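Local atomic coordinates of KLLA0B12012p (Kluyveromyces lactis, PDB entry 6Y3P), a protein that interacts directly with the mRNA decapping enzyme Dcp2 and, through its C-terminal ATP-grasp domain of the tubulin-tyrosine ligase family, probably binds ATP. Residues T89-V94 and F106-N111; D226-V231 and V394-S399; R297-E302 and Y339-L344. All coordinates share one frame; numbering follows the deposited sequence.

Contact 1 (T89-V94 and F106-N111); sequences TIHSYV and FLESFN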
loop_
_atom_site.group_PDB
_atom_site.type_symbol
_atom_site.label_atom_id
_atom_site.label_comp_id
_atom_site.label_asym_id
_atom_site.label_seq_id
_atom_site.Cartn_x
_atom_site.Cartn_y
_atom_site.Cartn_z
ATOM N N THR A 89 -8.617 -4.557 -10.313
ATOM C CA THR A 89 -7.962 -3.511 -11.114
ATOM C C THR A 89 -6.755 -4.100 -11.864
ATOM O O THR A 89 -6.632 -3.885 -13.069
ATOM C CB THR A 89 -7.505 -2.319 -10.238
ATOM O OG1 THR A 89 -8.444 -2.089 -9.195
ATOM C CG2 THR A 89 -7.324 -1.045 -11.044
ATOM N N ILE A 90 -5.897 -4.858 -11.158
ATOM C CA ILE A 90 -4.695 -5.457 -11.742
ATOM C C ILE A 90 -5.071 -6.537 -12.768
ATOM O O ILE A 90 -4.587 -6.457 -13.902
ATOM C CB ILE A 90 -3.663 -5.925 -10.670
ATOM C CG1 ILE A 90 -3.094 -4.688 -9.937
ATOM C CG2 ILE A 90 -2.529 -6.775 -11.294
ATOM C CD1 ILE A 90 -2.255 -4.927 -8.725
ATOM N N HIS A 91 -5.973 -7.487 -12.404
ATOM C CA HIS A 91 -6.423 -8.554 -13.306
ATOM C C HIS A 91 -6.944 -8.030 -14.623
ATOM O O HIS A 91 -6.558 -8.558 -15.672
ATOM C CB HIS A 91 -7.497 -9.445 -12.667
ATOM C CG HIS A 91 -7.086 -10.124 -11.403
ATOM N ND1 HIS A 91 -5.761 -10.458 -11.151
ATOM C CD2 HIS A 91 -7.849 -10.521 -10.353
ATOM C CE1 HIS A 91 -5.755 -11.020 -9.949
ATOM N NE2 HIS A 91 -6.990 -11.090 -9.431
ATOM N N SER A 92 -7.806 -6.988 -14.585
ATOM C CA SER A 92 -8.394 -6.452 -15.813
ATOM C C SER A 92 -7.397 -5.696 -16.673
ATOM O O SER A 92 -7.579 -5.619 -17.885
ATOM C CB SER A 92 -9.635 -5.611 -15.524
ATOM O OG SER A 92 -9.352 -4.571 -14.608
ATOM N N TYR A 93 -6.337 -5.158 -16.063
ATOM C CA TYR A 93 -5.300 -4.434 -16.787
ATOM C C TYR A 93 -4.263 -5.362 -17.462
ATOM O O TYR A 93 -3.830 -5.058 -18.569
ATOM C CB TYR A 93 -4.615 -3.476 -15.820
ATOM C CG TYR A 93 -3.402 -2.756 -16.362
ATOM C CD1 TYR A 93 -3.538 -1.665 -17.217
ATOM C CD2 TYR A 93 -2.124 -3.112 -15.956
ATOM C CE1 TYR A 93 -2.425 -0.958 -17.667
ATOM C CE2 TYR A 93 -1.004 -2.411 -16.397
ATOM C CZ TYR A 93 -1.158 -1.335 -17.253
ATOM O OH TYR A 93 -0.048 -0.645 -17.672
ATOM N N VAL A 94 -3.824 -6.436 -16.778
ATOM C CA VAL A 94 -2.804 -7.364 -17.286
ATOM C C VAL A 94 -3.307 -8.180 -18.491
ATOM O O VAL A 94 -2.485 -8.674 -19.280
ATOM C CB VAL A 94 -2.155 -8.274 -16.198
ATOM C CG1 VAL A 94 -1.268 -7.466 -15.245
ATOM C CG2 VAL A 94 -3.195 -9.092 -15.435
ATOM N N PHE A 106 2.781 -8.821 -8.005
ATOM C CA PHE A 106 1.532 -8.696 -7.246
ATOM C C PHE A 106 1.062 -10.031 -6.667
ATOM O O PHE A 106 1.049 -11.044 -7.372
ATOM C CB PHE A 106 0.424 -8.070 -8.121
ATOM C CG PHE A 106 -0.930 -7.971 -7.468
ATOM C CD1 PHE A 106 -1.109 -7.228 -6.304
ATOM C CD2 PHE A 106 -2.040 -8.585 -8.035
ATOM C CE1 PHE A 106 -2.374 -7.102 -5.724
ATOM C CE2 PHE A 106 -3.300 -8.465 -7.446
ATOM C CZ PHE A 106 -3.458 -7.721 -6.300
ATOM N N LEU A 107 0.650 -10.014 -5.394
ATOM C CA LEU A 107 0.149 -11.192 -4.709
ATOM C C LEU A 107 -1.331 -11.143 -4.815
ATOM O O LEU A 107 -1.961 -10.297 -4.193
ATOM C CB LEU A 107 0.588 -11.232 -3.224
ATOM C CG LEU A 107 2.069 -11.389 -2.985
ATOM C CD1 LEU A 107 2.395 -11.187 -1.545
ATOM C CD2 LEU A 107 2.595 -12.724 -3.497
ATOM N N GLU A 108 -1.881 -11.975 -5.705
ATOM C CA GLU A 108 -3.311 -12.053 -5.947
ATOM C C GLU A 108 -4.016 -12.563 -4.702
ATOM O O GLU A 108 -3.429 -13.313 -3.921
ATOM C CB GLU A 108 -3.608 -13.037 -7.078
ATOM C CG GLU A 108 -3.043 -12.648 -8.422
ATOM C CD GLU A 108 -3.206 -13.766 -9.426
ATOM O OE1 GLU A 108 -2.534 -14.809 -9.262
ATOM O OE2 GLU A 108 -4.040 -13.617 -10.349
ATOM N N SER A 109 -5.266 -12.154 -4.526
ATOM C CA SER A 109 -6.147 -12.616 -3.462
ATOM C C SER A 109 -7.521 -12.823 -4.074
ATOM O O SER A 109 -7.860 -12.205 -5.093
ATOM C CB SER A 109 -6.208 -11.623 -2.307
ATOM O OG SER A 109 -6.639 -10.352 -2.763
ATOM N N PHE A 110 -8.276 -13.756 -3.503
ATOM C CA PHE A 110 -9.617 -14.091 -3.956
ATOM C C PHE A 110 -10.466 -14.329 -2.744
ATOM O O PHE A 110 -9.941 -14.617 -1.678
ATOM C CB PHE A 110 -9.611 -15.349 -4.835
ATOM C CG PHE A 110 -8.675 -15.295 -6.015
ATOM C CD1 PHE A 110 -7.370 -15.764 -5.909
ATOM C CD2 PHE A 110 -9.100 -14.787 -7.238
ATOM C CE1 PHE A 110 -6.501 -15.712 -7.005
ATOM C CE2 PHE A 110 -8.230 -14.744 -8.334
ATOM C CZ PHE A 110 -6.938 -15.209 -8.211
ATOM N N ASN A 111 -11.783 -14.176 -2.905
ATOM C CA ASN A 111 -12.758 -14.405 -1.848
ATOM C C ASN A 111 -13.573 -15.636 -2.197
ATOM O O ASN A 111 -14.074 -15.763 -3.316
ATOM C CB ASN A 111 -13.626 -13.169 -1.627
ATOM C CG ASN A 111 -13.070 -12.282 -0.546
ATOM O OD1 ASN A 111 -12.175 -11.462 -0.774
ATOM N ND2 ASN A 111 -13.540 -12.486 0.675
#
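The Phe106 ring is met on both faces. Ile90 CD1 stands over the centre of one, 3.5 Å from the ring centroid and 9° off the normal, a CH-pi contact; the backbone N of Glu108 lies toward the rim of the opposite face. At the edge of the Phe106 ring, near its plane, His91 CE1 comes to 4.3 Å from Phe106 CE2. The imidazole in turn has Glu108 CG in plane at its own edge, 3.5 Å from His91 CE1. It is also nearly parallel to the Phe110 ring, the planes 13° apart, yet slid so far aside, with centroids 5.8 Å apart, that the rings barely overlap. With CG1 anti to the carbonyl carbon and CD1 extended beyond it, Ile90 sets its terminal methyl over the ring; CG2 lies on the same side, out past the rim, 3.8 Å from Phe106 CD2. Phe106 has CG anti to its backbone N, which swings the ring toward the helix. An alanine at Phe106 would take the ring from under Ile90 CD1 and would probably loosen the helix on this segment. Glu108 OE2 lies 3.1 Å from His91 CE1, a carbon and not a ring nitrogen, the planes 78° apart, so any effect of the charge on the imidazole would probably act through space. Lys139 is the main polar partner of Glu108, salt-bridged through OE1. Helix 83-95 thus packs on the loop leading into strand 109-113, an outermost strand of an antiparallel sheet of the ATP-grasp domain, Phe110 alone reaching it from the strand.

Contact 2 (D226-V231 and V394-S399); sequences DLQVFV and VLKLKS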
loop_
_atom_site.group_PDB
_atom_site.type_symbol
_atom_site.label_atom_id
_atom_site.label_comp_id
_atom_site.label_asym_id
_atom_site.label_seq_id
_atom_site.Cartn_x
_atom_site.Cartn_y
_atom_site.Cartn_z
ATOM N N ASP A 226 -3.897 15.889 -11.137
ATOM C CA ASP A 226 -4.328 15.010 -12.222
ATOM C C ASP A 226 -3.330 14.982 -13.410
ATOM O O ASP A 226 -3.552 15.653 -14.414
ATOM C CB ASP A 226 -5.763 15.346 -12.678
ATOM C CG ASP A 226 -6.414 14.377 -13.663
ATOM O OD1 ASP A 226 -5.672 13.614 -14.346
ATOM O OD2 ASP A 226 -7.657 14.443 -13.823
ATOM N N LEU A 227 -2.290 14.134 -13.370
ATOM C CA LEU A 227 -1.861 13.287 -12.267
ATOM C C LEU A 227 -0.364 13.164 -12.328
ATOM O O LEU A 227 0.192 12.877 -13.391
ATOM C CB LEU A 227 -2.487 11.874 -12.364
ATOM C CG LEU A 227 -1.992 10.802 -11.350
ATOM C CD1 LEU A 227 -2.682 10.953 -9.986
ATOM C CD2 LEU A 227 -2.236 9.407 -11.879
ATOM N N GLN A 228 0.285 13.310 -11.172
ATOM C CA GLN A 228 1.707 13.057 -11.008
ATOM C C GLN A 228 1.856 12.068 -9.888
ATOM O O GLN A 228 1.167 12.179 -8.868
ATOM C CB GLN A 228 2.465 14.325 -10.691
ATOM C CG GLN A 228 2.831 15.119 -11.936
ATOM C CD GLN A 228 3.392 16.443 -11.528
ATOM O OE1 GLN A 228 2.687 17.273 -10.946
ATOM N NE2 GLN A 228 4.694 16.625 -11.721
ATOM N N VAL A 229 2.709 11.060 -10.093
ATOM C CA VAL A 229 2.953 10.016 -9.100
ATOM C C VAL A 229 4.404 10.083 -8.675
ATOM O O VAL A 229 5.298 10.062 -9.517
ATOM C CB VAL A 229 2.526 8.593 -9.528
ATOM C CG1 VAL A 229 2.630 7.632 -8.338
ATOM C CG2 VAL A 229 1.109 8.576 -10.114
ATOM N N PHE A 230 4.624 10.221 -7.362
ATOM C CA PHE A 230 5.939 10.380 -6.790
ATOM C C PHE A 230 6.208 9.297 -5.781
ATOM O O PHE A 230 5.436 9.103 -4.838
ATOM C CB PHE A 230 6.059 11.745 -6.114
ATOM C CG PHE A 230 5.906 12.925 -7.036
ATOM C CD1 PHE A 230 7.002 13.441 -7.717
ATOM C CD2 PHE A 230 4.671 13.538 -7.208
ATOM C CE1 PHE A 230 6.864 14.539 -8.557
ATOM C CE2 PHE A 230 4.539 14.641 -8.040
ATOM C CZ PHE A 230 5.635 15.129 -8.716
ATOM N N VAL A 231 7.299 8.572 -5.991
ATOM C CA VAL A 231 7.727 7.534 -5.066
ATOM C C VAL A 231 8.855 8.119 -4.216
ATOM O O VAL A 231 9.780 8.743 -4.732
ATOM C CB VAL A 231 8.131 6.240 -5.808
ATOM C CG1 VAL A 231 8.787 5.238 -4.871
ATOM C CG2 VAL A 231 6.934 5.607 -6.513
ATOM N N VAL A 394 7.425 9.016 -11.121
ATOM C CA VAL A 394 7.395 7.723 -11.812
ATOM C C VAL A 394 6.292 7.640 -12.869
ATOM O O VAL A 394 6.310 6.746 -13.718
ATOM C CB VAL A 394 7.339 6.533 -10.811
ATOM C CG1 VAL A 394 8.534 6.554 -9.876
ATOM C CG2 VAL A 394 6.029 6.522 -10.010
ATOM N N LEU A 395 5.327 8.555 -12.808
ATOM C CA LEU A 395 4.235 8.640 -13.781
ATOM C C LEU A 395 3.714 10.034 -13.816
ATOM O O LEU A 395 3.593 10.669 -12.766
ATOM C CB LEU A 395 3.080 7.670 -13.457
ATOM C CG LEU A 395 1.957 7.567 -14.508
ATOM C CD1 LEU A 395 2.428 6.820 -15.781
ATOM C CD2 LEU A 395 0.699 6.936 -13.924
ATOM N N LYS A 396 3.386 10.503 -15.022
ATOM C CA LYS A 396 2.747 11.788 -15.251
ATOM C C LYS A 396 1.701 11.609 -16.324
ATOM O O LYS A 396 2.028 11.174 -17.434
ATOM C CB LYS A 396 3.763 12.862 -15.649
ATOM C CG LYS A 396 3.220 14.291 -15.568
ATOM C CD LYS A 396 3.730 15.195 -16.718
ATOM C CE LYS A 396 5.180 15.624 -16.631
ATOM N NZ LYS A 396 5.442 16.545 -15.491
ATOM N N LEU A 397 0.439 11.911 -15.997
ATOM C CA LEU A 397 -0.660 11.885 -16.963
ATOM C C LEU A 397 -1.154 13.303 -17.189
ATOM O O LEU A 397 -1.310 14.061 -16.222
ATOM C CB LEU A 397 -1.831 11.009 -16.490
ATOM C CG LEU A 397 -1.548 9.524 -16.240
ATOM C CD1 LEU A 397 -2.737 8.875 -15.581
ATOM C CD2 LEU A 397 -1.216 8.781 -17.530
ATOM N N LYS A 398 -1.418 13.659 -18.463
ATOM C CA LYS A 398 -1.952 14.971 -18.832
ATOM C C LYS A 398 -3.468 14.872 -18.945
ATOM O O LYS A 398 -3.966 14.454 -19.999
ATOM C CB LYS A 398 -1.335 15.495 -20.154
ATOM C CG LYS A 398 0.031 16.137 -19.976
ATOM C CD LYS A 398 0.932 15.911 -21.186
ATOM C CE LYS A 398 2.402 16.085 -20.861
ATOM N NZ LYS A 398 2.951 14.945 -20.068
ATOM N N SER A 399 -4.205 15.216 -17.855
ATOM C CA SER A 399 -5.677 15.193 -17.828
ATOM C C SER A 399 -6.263 15.965 -16.643
ATOM O O SER A 399 -7.478 15.953 -16.420
ATOM C CB SER A 399 -6.211 13.761 -17.861
ATOM O OG SER A 399 -7.168 13.620 -18.900
#
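Two strands, 228-231 and 394-396, run antiparallel at 167°, and the ladder of main-chain bonds between them carries on into the loop residues beyond. Val229 is the hydrogen-bonded partner of Leu395: Val229 N donates to Leu395 O (2.8 Å), and Val394 N reaches Val229 O at 2.9 Å. Farther along, Leu397 N binds Leu227 O (2.8 Å), while Leu227 N returns a bond to Leu397 O on a lone pair, at 3.0 Å; the ladder ends here, at the Asp226-Leu227 peptide, which is cis, a rare form for a non-proline residue. All four donors lie in the carbonyl planes. The tight part is the apolar side. Leu227 and Leu397 lie alongside each other, pointing the same way, with Leu227 CD2 3.8 Å from Leu397 CD1. Val229 and Leu395 do likewise, and Val231 crosses Val394 at about a right angle, its CG2 3.7 Å from Val394 CG2. Helix 290-313 covers Val229 through Val304 and Phe308. The other face is looser: Gln228 and Lys396, a non-hydrogen-bonded pair, touch by their CG atoms at 3.7 Å, and the exposed lysine chain then bends. Gln228 NE2 is hydrogen-bonded to Glu393 OE2, with which Lys396 NZ has a long, weak ion pair. Loosest is the end, where Asp226 OD2 and Ser399 O, both acceptors, lie 3.0 Å apart. Register thus rests on main-chain bonds and apolar packing, whereas at the last ordered residues a carboxylate oxygen facing a carbonyl oxygen would probably repel, in keeping with the poor order of Ser399.

Contact 3 (R297-E302 and Y339-L344); sequences RTQIHE and YQVKLL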
loop_
_atom_site.group_PDB
_atom_site.type_symbol
_atom_site.label_atom_id
_atom_site.label_comp_id
_atom_site.label_asym_id
_atom_site.label_seq_id
_atom_site.Cartn_x
_atom_site.Cartn_y
_atom_site.Cartn_z
ATOM N N ARG A 297 14.337 -0.976 -6.023
ATOM C CA ARG A 297 13.791 0.367 -6.213
ATOM C C ARG A 297 13.204 0.479 -7.630
ATOM O O ARG A 297 12.101 0.972 -7.794
ATOM C CB ARG A 297 14.889 1.414 -6.005
ATOM C CG ARG A 297 14.731 2.217 -4.735
ATOM C CD ARG A 297 16.016 2.927 -4.382
ATOM N NE ARG A 297 16.393 2.550 -3.026
ATOM C CZ ARG A 297 17.604 2.153 -2.655
ATOM N NH1 ARG A 297 18.602 2.119 -3.535
ATOM N NH2 ARG A 297 17.834 1.801 -1.396
ATOM N N THR A 298 13.937 -0.010 -8.635
ATOM C CA THR A 298 13.522 -0.025 -10.040
ATOM C C THR A 298 12.193 -0.770 -10.169
ATOM O O THR A 298 11.235 -0.171 -10.653
ATOM C CB THR A 298 14.679 -0.536 -10.880
ATOM O OG1 THR A 298 15.738 0.400 -10.658
ATOM C CG2 THR A 298 14.348 -0.618 -12.388
ATOM N N GLN A 299 12.102 -2.008 -9.632
ATOM C CA GLN A 299 10.838 -2.785 -9.593
ATOM C C GLN A 299 9.712 -2.025 -8.912
ATOM O O GLN A 299 8.585 -2.045 -9.408
ATOM C CB GLN A 299 11.001 -4.108 -8.839
ATOM C CG GLN A 299 11.971 -5.094 -9.457
ATOM C CD GLN A 299 12.149 -6.266 -8.528
ATOM O OE1 GLN A 299 11.238 -7.091 -8.359
ATOM N NE2 GLN A 299 13.325 -6.351 -7.889
ATOM N N ILE A 300 10.005 -1.341 -7.789
ATOM C CA ILE A 300 8.976 -0.582 -7.053
ATOM C C ILE A 300 8.401 0.564 -7.921
ATOM O O ILE A 300 7.179 0.728 -8.011
ATOM C CB ILE A 300 9.480 -0.127 -5.651
ATOM C CG1 ILE A 300 9.438 -1.331 -4.682
ATOM C CG2 ILE A 300 8.638 1.054 -5.103
ATOM C CD1 ILE A 300 10.292 -1.254 -3.383
ATOM N N HIS A 301 9.275 1.326 -8.565
ATOM C CA HIS A 301 8.870 2.444 -9.421
ATOM C C HIS A 301 8.082 1.953 -10.584
ATOM O O HIS A 301 7.130 2.598 -10.968
ATOM C CB HIS A 301 10.100 3.158 -9.955
ATOM C CG HIS A 301 10.865 3.882 -8.913
ATOM N ND1 HIS A 301 11.870 4.748 -9.247
ATOM C CD2 HIS A 301 10.736 3.859 -7.572
ATOM C CE1 HIS A 301 12.314 5.235 -8.105
ATOM N NE2 HIS A 301 11.648 4.737 -7.078
ATOM N N GLU A 302 8.467 0.816 -11.155
ATOM C CA GLU A 302 7.746 0.240 -12.265
ATOM C C GLU A 302 6.349 -0.220 -11.875
ATOM O O GLU A 302 5.393 0.068 -12.596
ATOM C CB GLU A 302 8.575 -0.881 -12.903
ATOM C CG GLU A 302 8.220 -1.165 -14.347
ATOM C CD GLU A 302 8.036 0.017 -15.287
ATOM O OE1 GLU A 302 8.737 1.048 -15.140
ATOM O OE2 GLU A 302 7.190 -0.112 -16.199
ATOM N N TYR A 339 15.342 -11.302 -4.551
ATOM C CA TYR A 339 15.243 -9.839 -4.539
ATOM C C TYR A 339 14.121 -9.330 -5.457
ATOM O O TYR A 339 14.206 -8.229 -5.983
ATOM C CB TYR A 339 16.608 -9.159 -4.824
ATOM C CG TYR A 339 17.738 -9.708 -3.975
ATOM C CD1 TYR A 339 18.508 -10.782 -4.415
ATOM C CD2 TYR A 339 18.047 -9.144 -2.737
ATOM C CE1 TYR A 339 19.537 -11.300 -3.640
ATOM C CE2 TYR A 339 19.067 -9.665 -1.941
ATOM C CZ TYR A 339 19.813 -10.740 -2.403
ATOM O OH TYR A 339 20.844 -11.249 -1.664
ATOM N N GLN A 340 13.038 -10.126 -5.583
ATOM C CA GLN A 340 11.847 -9.791 -6.360
ATOM C C GLN A 340 10.774 -9.234 -5.441
ATOM O O GLN A 340 10.487 -9.827 -4.399
ATOM C CB GLN A 340 11.337 -11.005 -7.173
ATOM C CG GLN A 340 12.341 -11.581 -8.214
ATOM C CD GLN A 340 13.020 -10.493 -9.017
ATOM O OE1 GLN A 340 12.403 -9.834 -9.853
ATOM N NE2 GLN A 340 14.286 -10.219 -8.725
ATOM N N VAL A 341 10.199 -8.082 -5.805
ATOM C CA VAL A 341 9.148 -7.460 -4.994
ATOM C C VAL A 341 7.758 -7.979 -5.371
ATOM O O VAL A 341 7.490 -8.328 -6.508
ATOM C CB VAL A 341 9.169 -5.891 -4.938
ATOM C CG1 VAL A 341 10.568 -5.334 -4.678
ATOM C CG2 VAL A 341 8.556 -5.265 -6.185
ATOM N N LYS A 342 6.866 -7.972 -4.407
ATOM C CA LYS A 342 5.507 -8.376 -4.643
ATOM C C LYS A 342 4.604 -7.437 -3.923
ATOM O O LYS A 342 4.721 -7.288 -2.716
ATOM C CB LYS A 342 5.279 -9.878 -4.329
ATOM C CG LYS A 342 5.364 -10.707 -5.630
ATOM C CD LYS A 342 5.721 -12.177 -5.434
ATOM C CE LYS A 342 5.766 -12.968 -6.738
ATOM N NZ LYS A 342 4.423 -13.127 -7.389
ATOM N N LEU A 343 3.769 -6.705 -4.676
ATOM C CA LEU A 343 2.833 -5.781 -4.042
ATOM C C LEU A 343 1.757 -6.563 -3.295
ATOM O O LEU A 343 1.131 -7.468 -3.850
ATOM C CB LEU A 343 2.211 -4.762 -5.024
ATOM C CG LEU A 343 1.237 -3.749 -4.404
ATOM C CD1 LEU A 343 1.942 -2.795 -3.445
ATOM C CD2 LEU A 343 0.498 -2.994 -5.479
ATOM N N LEU A 344 1.570 -6.209 -2.027
ATOM C CA LEU A 344 0.589 -6.847 -1.190
ATOM C C LEU A 344 -0.647 -5.964 -1.060
ATOM O O LEU A 344 -1.758 -6.447 -1.265
ATOM C CB LEU A 344 1.213 -7.186 0.182
ATOM C CG LEU A 344 0.276 -7.734 1.254
ATOM C CD1 LEU A 344 -0.191 -9.179 0.931
ATOM C CD2 LEU A 344 0.939 -7.663 2.624
#
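Helix 290-313 of the ATP-grasp domain packs here on a beta-hairpin, made by strands 326-335 and 341-347, and one glutamine side chain grips the backbone where the second strand begins. Gln299 uses both ends of its amide. Its OE1 accepts a hydrogen bond from Val341 N at 2.9 Å, a straight one (169°), although the donor stands 37° above the carbonyl plane. Its NE2 donates to Tyr339 O at 2.8 Å, and this acceptor lies in the amide plane of Gln299. The two bonds together fix which end of the amide is oxygen and which nitrogen, and hold it against rotation. NE2 has a further, weak bond back to Glu295 O in its own helix. The group arrives there because CG is anti to the carbonyl carbon and the chain is extended beyond it, so the amide projects away from the helix. Nearer the helix backbone the packing is apolar: Gln299 CB meets Val341 CG2 at 3.8 Å, CG2 holding the crowded position between backbone N and carbonyl carbon. Ile300 crosses Val341 at about a right angle, with CG1 of Ile300 4.2 Å from CG1 of Val341. Ile296 and Phe333 also touch this valine, setting it between helix and sheet. Tyr339, with positive phi and psi, belongs to the turn; the amide of Gln340 is itself taken up there, NE2 bonding to Asp338 O. The amides of Gln299 and Gln340 are nearly parallel, 9° apart, yet they share no bond: OE1 of Gln299 and OE1 of Gln340, both acceptors, stand 3.3 Å apart.

Contact 1 is the most buried of the three; contacts 2 and 3 are partly buried, and contact 2 ends at exposed residues. Contacts 2 and 3 reach the same antiparallel sheet. Helix 290-313, which supplies one segment of contact 3, also covers the apolar face of contact 2: His301 packs on Val231 and Val394, and Ile300 touches Val231 as well as the hairpin. Contact 3 is nested inside the long loop that contact 2 closes. Contact 1 sets helix 83-95 against the segment leading into the other antiparallel sheet, but meets contact 3 through a probable hydrogen bond, Leu107 N to Leu343 O. The chemistry shifts accordingly: aromatic and aliphatic packing, a main-chain ladder, then side-chain amide to backbone bonds.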